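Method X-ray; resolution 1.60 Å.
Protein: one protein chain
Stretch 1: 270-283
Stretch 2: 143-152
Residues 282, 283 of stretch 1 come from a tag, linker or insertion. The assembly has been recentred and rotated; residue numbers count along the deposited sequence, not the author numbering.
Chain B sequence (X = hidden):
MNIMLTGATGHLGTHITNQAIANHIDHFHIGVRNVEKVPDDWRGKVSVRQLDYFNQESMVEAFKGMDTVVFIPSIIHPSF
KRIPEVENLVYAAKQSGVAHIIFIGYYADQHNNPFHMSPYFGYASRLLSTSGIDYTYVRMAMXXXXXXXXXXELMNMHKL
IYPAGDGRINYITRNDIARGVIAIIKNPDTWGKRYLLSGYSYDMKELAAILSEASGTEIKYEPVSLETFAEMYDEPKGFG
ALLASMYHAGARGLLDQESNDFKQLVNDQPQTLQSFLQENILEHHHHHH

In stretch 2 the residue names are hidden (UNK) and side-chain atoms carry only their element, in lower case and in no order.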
# COMPACT_ATOMS: atom_id res chain seq x y z
N PRO B 270 -1.79 -15.12 24.30
CA PRO B 270 -0.49 -14.48 24.08
C PRO B 270 0.09 -14.04 25.42
O PRO B 270 -0.64 -13.82 26.37
CB PRO B 270 -0.84 -13.29 23.18
CG PRO B 270 -2.25 -12.97 23.57
CD PRO B 270 -2.88 -14.34 23.68
N GLN B 271 1.42 -13.94 25.49
CA GLN B 271 2.07 -13.53 26.72
C GLN B 271 1.90 -12.03 26.96
O GLN B 271 2.11 -11.22 26.06
CB GLN B 271 3.56 -13.87 26.68
CG GLN B 271 4.25 -13.65 28.01
CD GLN B 271 5.72 -14.02 27.98
OE1 GLN B 271 6.34 -14.24 29.03
NE2 GLN B 271 6.29 -14.10 26.78
N THR B 272 1.50 -11.67 28.18
CA THR B 272 1.31 -10.27 28.55
C THR B 272 2.65 -9.59 28.73
O THR B 272 3.68 -10.26 28.89
CB THR B 272 0.57 -10.16 29.89
OG1 THR B 272 1.41 -10.69 30.93
CG2 THR B 272 -0.74 -10.92 29.86
N LEU B 273 2.66 -8.26 28.71
CA LEU B 273 3.91 -7.54 28.90
C LEU B 273 4.46 -7.80 30.31
O LEU B 273 5.66 -8.00 30.49
CB LEU B 273 3.70 -6.03 28.69
CG LEU B 273 4.92 -5.13 28.95
CD1 LEU B 273 6.10 -5.59 28.10
CD2 LEU B 273 4.55 -3.70 28.61
N GLN B 274 3.57 -7.81 31.29
CA GLN B 274 3.96 -8.05 32.68
C GLN B 274 4.72 -9.37 32.80
O GLN B 274 5.77 -9.44 33.43
CB GLN B 274 2.72 -8.11 33.59
CG GLN B 274 1.76 -6.92 33.49
CD GLN B 274 0.70 -7.09 32.41
OE1 GLN B 274 0.99 -7.01 31.22
NE2 GLN B 274 -0.54 -7.34 32.83
N SER B 275 4.16 -10.40 32.19
CA SER B 275 4.75 -11.73 32.20
C SER B 275 6.09 -11.74 31.47
O SER B 275 7.06 -12.35 31.92
CB SER B 275 3.80 -12.73 31.55
OG SER B 275 4.40 -14.01 31.44
N PHE B 276 6.13 -11.06 30.33
CA PHE B 276 7.34 -10.99 29.52
C PHE B 276 8.49 -10.36 30.28
O PHE B 276 9.62 -10.85 30.25
CB PHE B 276 7.06 -10.18 28.24
CG PHE B 276 8.26 -10.00 27.36
CD1 PHE B 276 8.90 -11.09 26.81
CD2 PHE B 276 8.74 -8.72 27.10
CE1 PHE B 276 10.02 -10.92 25.99
CE2 PHE B 276 9.86 -8.54 26.28
CZ PHE B 276 10.50 -9.64 25.73
N LEU B 277 8.21 -9.27 30.98
CA LEU B 277 9.23 -8.58 31.76
C LEU B 277 9.62 -9.38 33.00
O LEU B 277 10.76 -9.32 33.45
CB LEU B 277 8.73 -7.20 32.17
CG LEU B 277 8.40 -6.22 31.04
CD1 LEU B 277 7.86 -4.93 31.63
CD2 LEU B 277 9.64 -5.95 30.20
N GLN B 278 8.67 -10.14 33.54
CA GLN B 278 8.90 -10.95 34.73
C GLN B 278 9.75 -12.18 34.41
O GLN B 278 10.17 -12.92 35.31
CB GLN B 278 7.56 -11.40 35.33
CG GLN B 278 7.67 -12.12 36.67
CD GLN B 278 6.35 -12.73 37.12
OE1 GLN B 278 6.25 -13.27 38.22
NE2 GLN B 278 5.34 -12.64 36.27
N GLU B 279 10.01 -12.39 33.12
CA GLU B 279 10.80 -13.54 32.67
C GLU B 279 12.08 -13.65 33.49
O GLU B 279 12.44 -14.73 33.95
CB GLU B 279 11.15 -13.38 31.18
CG GLU B 279 11.28 -14.70 30.44
CD GLU B 279 9.94 -15.32 30.12
OE1 GLU B 279 9.25 -14.80 29.21
OE2 GLU B 279 9.56 -16.32 30.77
N ASN B 280 12.75 -12.52 33.67
CA ASN B 280 13.98 -12.47 34.44
C ASN B 280 14.05 -11.18 35.24
O ASN B 280 13.60 -10.14 34.77
CB ASN B 280 15.20 -12.57 33.52
CG ASN B 280 15.53 -14.00 33.15
OD1 ASN B 280 15.86 -14.82 34.01
ND2 ASN B 280 15.46 -14.31 31.86
N ILE B 281 14.61 -11.26 36.44
CA ILE B 281 14.74 -10.09 37.29
C ILE B 281 15.55 -9.03 36.54
O ILE B 281 16.66 -9.29 36.08
CB ILE B 281 15.43 -10.43 38.62
CG1 ILE B 281 16.69 -11.26 38.35
CG2 ILE B 281 14.47 -11.18 39.53
CD1 ILE B 281 17.45 -11.64 39.60
N LEU B 282 14.97 -7.85 36.42
CA LEU B 282 15.61 -6.74 35.72
C LEU B 282 16.91 -6.32 36.40
O LEU B 282 17.00 -6.27 37.63
CB LEU B 282 14.64 -5.55 35.64
CG LEU B 282 13.28 -5.82 34.99
CD1 LEU B 282 12.39 -4.60 35.16
CD2 LEU B 282 13.47 -6.14 33.51
N GLU B 283 17.93 -6.03 35.59
CA GLU B 283 19.22 -5.60 36.12
C GLU B 283 19.10 -4.15 36.58
O GLU B 283 18.86 -3.25 35.77
CB GLU B 283 20.30 -5.71 35.04
CG GLU B 283 21.70 -5.36 35.52
CD GLU B 283 22.25 -6.35 36.54
OE1 GLU B 283 22.36 -7.54 36.20
OE2 GLU B 283 22.56 -5.92 37.67
N UNK B 143 6.43 -5.28 18.40
CA UNK B 143 7.25 -6.11 19.29
C UNK B 143 7.34 -5.58 20.72
O UNK B 143 7.57 -4.39 20.93
c UNK B 143 9.93 -6.69 15.22
c UNK B 143 9.69 -6.15 16.47
o UNK B 143 9.58 -8.45 13.65
c UNK B 143 8.87 -6.79 17.40
c UNK B 143 8.29 -8.00 17.03
c UNK B 143 8.52 -8.56 15.78
c UNK B 143 9.34 -7.90 14.88
c UNK B 143 8.69 -6.23 18.78
N UNK B 144 7.20 -6.47 21.70
CA UNK B 144 7.32 -6.08 23.10
C UNK B 144 8.80 -6.09 23.47
O UNK B 144 9.25 -5.31 24.31
c UNK B 144 5.16 -6.96 24.18
c UNK B 144 2.61 -8.06 25.04
c UNK B 144 6.65 -7.10 24.02
se UNK B 144 4.50 -8.37 25.34
N UNK B 145 9.55 -6.98 22.83
CA UNK B 145 10.96 -7.18 23.11
C UNK B 145 11.84 -5.94 23.32
O UNK B 145 12.58 -5.86 24.30
c UNK B 145 10.82 -9.41 21.91
c UNK B 145 11.57 -8.09 22.03
o UNK B 145 11.41 -10.47 22.20
o UNK B 145 9.63 -9.39 21.53
N UNK B 146 11.76 -4.94 22.42
CA UNK B 146 12.57 -3.72 22.55
C UNK B 146 12.42 -3.00 23.89
O UNK B 146 13.32 -2.26 24.31
c UNK B 146 10.97 -4.91 21.18
c UNK B 146 12.07 -2.87 21.39
c UNK B 146 11.72 -3.90 20.36
N UNK B 147 11.30 -3.21 24.57
CA UNK B 147 11.06 -2.55 25.85
C UNK B 147 12.07 -2.94 26.93
O UNK B 147 12.39 -2.13 27.79
c UNK B 147 9.64 -2.84 26.33
c UNK B 147 7.17 -2.70 25.96
c UNK B 147 8.52 -2.26 25.45
c UNK B 147 8.63 -0.74 25.45
N UNK B 148 12.57 -4.17 26.89
CA UNK B 148 13.53 -4.60 27.91
C UNK B 148 14.83 -3.80 27.91
O UNK B 148 15.22 -3.25 28.94
c UNK B 148 13.11 -8.46 28.26
c UNK B 148 12.69 -6.99 28.24
c UNK B 148 12.02 -9.34 28.87
n UNK B 148 12.42 -10.77 28.94
c UNK B 148 13.82 -6.10 27.78
N UNK B 149 15.53 -3.74 26.77
CA UNK B 149 16.79 -2.99 26.72
C UNK B 149 16.60 -1.48 26.87
O UNK B 149 17.54 -0.74 27.15
c UNK B 149 16.78 -4.70 25.08
c UNK B 149 15.36 -4.54 25.54
c UNK B 149 17.36 -3.34 25.34
N UNK B 150 15.36 -1.03 26.69
CA UNK B 150 15.04 0.39 26.78
C UNK B 150 14.75 0.84 28.21
O UNK B 150 14.92 2.01 28.55
c UNK B 150 13.47 2.13 25.71
c UNK B 150 11.76 3.83 25.44
c UNK B 150 12.13 2.51 25.65
c UNK B 150 13.85 0.68 25.87
c UNK B 150 14.08 4.46 25.37
c UNK B 150 14.44 3.13 25.57
c UNK B 150 12.73 4.80 25.30
o UNK B 150 12.35 6.11 25.09
N UNK B 151 14.34 -0.10 29.06
CA UNK B 151 14.03 0.20 30.45
C UNK B 151 15.07 1.09 31.14
O UNK B 151 14.71 2.06 31.81
c UNK B 151 12.43 -1.65 31.34
c UNK B 151 12.44 -2.96 32.10
c UNK B 151 11.53 -0.64 32.03
c UNK B 151 13.85 -1.09 31.26
N UNK B 152 16.37 0.77 31.00
CA UNK B 152 17.41 1.58 31.63
C UNK B 152 17.25 3.08 31.37
O UNK B 152 17.36 3.88 32.30
c UNK B 152 18.69 1.01 31.02
c UNK B 152 18.36 -0.44 30.85
c UNK B 152 16.96 -0.38 30.28
O HOH W 1 14.13 -11.30 30.89

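Position 143 carries one carbon leading into a six-carbon ring that bears a single oxygen, a phenol; it lies out of reach of stretch 1 and makes no contact. It is a tyrosine, Y143.

At position 144 the side chain is unbranched: two carbons, a selenium and a terminal carbon that reaches Q271 O and L273 N. The selenium identifies selenomethionine, M144. Its CE lies 3.4 Å from Q271 O and 3.7 Å from L273 N, at the start of the helix that T272 caps by accepting a bond from S275 N. Its SE is 4.2 Å from L273 CB and obliquely placed 5.2 Å from the centroid of the F276 ring.

Position 145 has two carbons, the second carrying two oxygens, a carboxylate, and the residue lies beside the F276 ring; it is aspartate, D145. Its CA sits 3.6 Å from F276 CE2. D145 OD1 is hydrogen-bonded elsewhere in the structure.

Three carbons at position 146 close a ring onto the backbone N, and the side chain points away and touches nothing on stretch 1; this is P146.

Position 147 has four carbons forked at the second, and one branch end meets L273 CD1, as befits leucine. L147 points toward stretch 1, and its CD1 packs 3.8 Å from L273 CD1. Its N donates to M144 O, closing a type I turn.

At position 148 four carbons in a row end in a nitrogen; the chain crosses one face of the F276 ring and its nitrogen reaches F276 O. This is lysine, K148. Fully extended beyond chi1, it lays CE over one face of the F276 ring, 3.6 Å from the centroid, while its NZ stands 4.0 Å from that centroid and gives a weak hydrogen bond to F276 O at 3.1 Å. A water accepts from K148 NZ at 2.6 Å and, weakly, from N280 ND2 at 3.4 Å.

Position 149 again shows three carbons closed onto the backbone N, out of reach: P149. Position 150 has a carbon and a six-carbon ring with one oxygen, also remote: Y150.

At position 151 four carbons fork at the second, and one branch end meets L282 CD1; this is L151, whose CD1 lies 3.5 Å from CD1 of L282, a tag residue. Position 152, with three carbons in a ring onto N, makes no contact and is P152.

The contact centres on F276. K148 covers one face of its ring, combining CH-pi and cation-pi interactions, and the lysine's charged end also reaches the F276 carbonyl and water. M144 and L147 pack against L273, extending the apolar surface toward the helix start, while L277 CD2 rests 3.8 Å from K148 CG.

Stretch 2 143-152: YMDPLKPYLP
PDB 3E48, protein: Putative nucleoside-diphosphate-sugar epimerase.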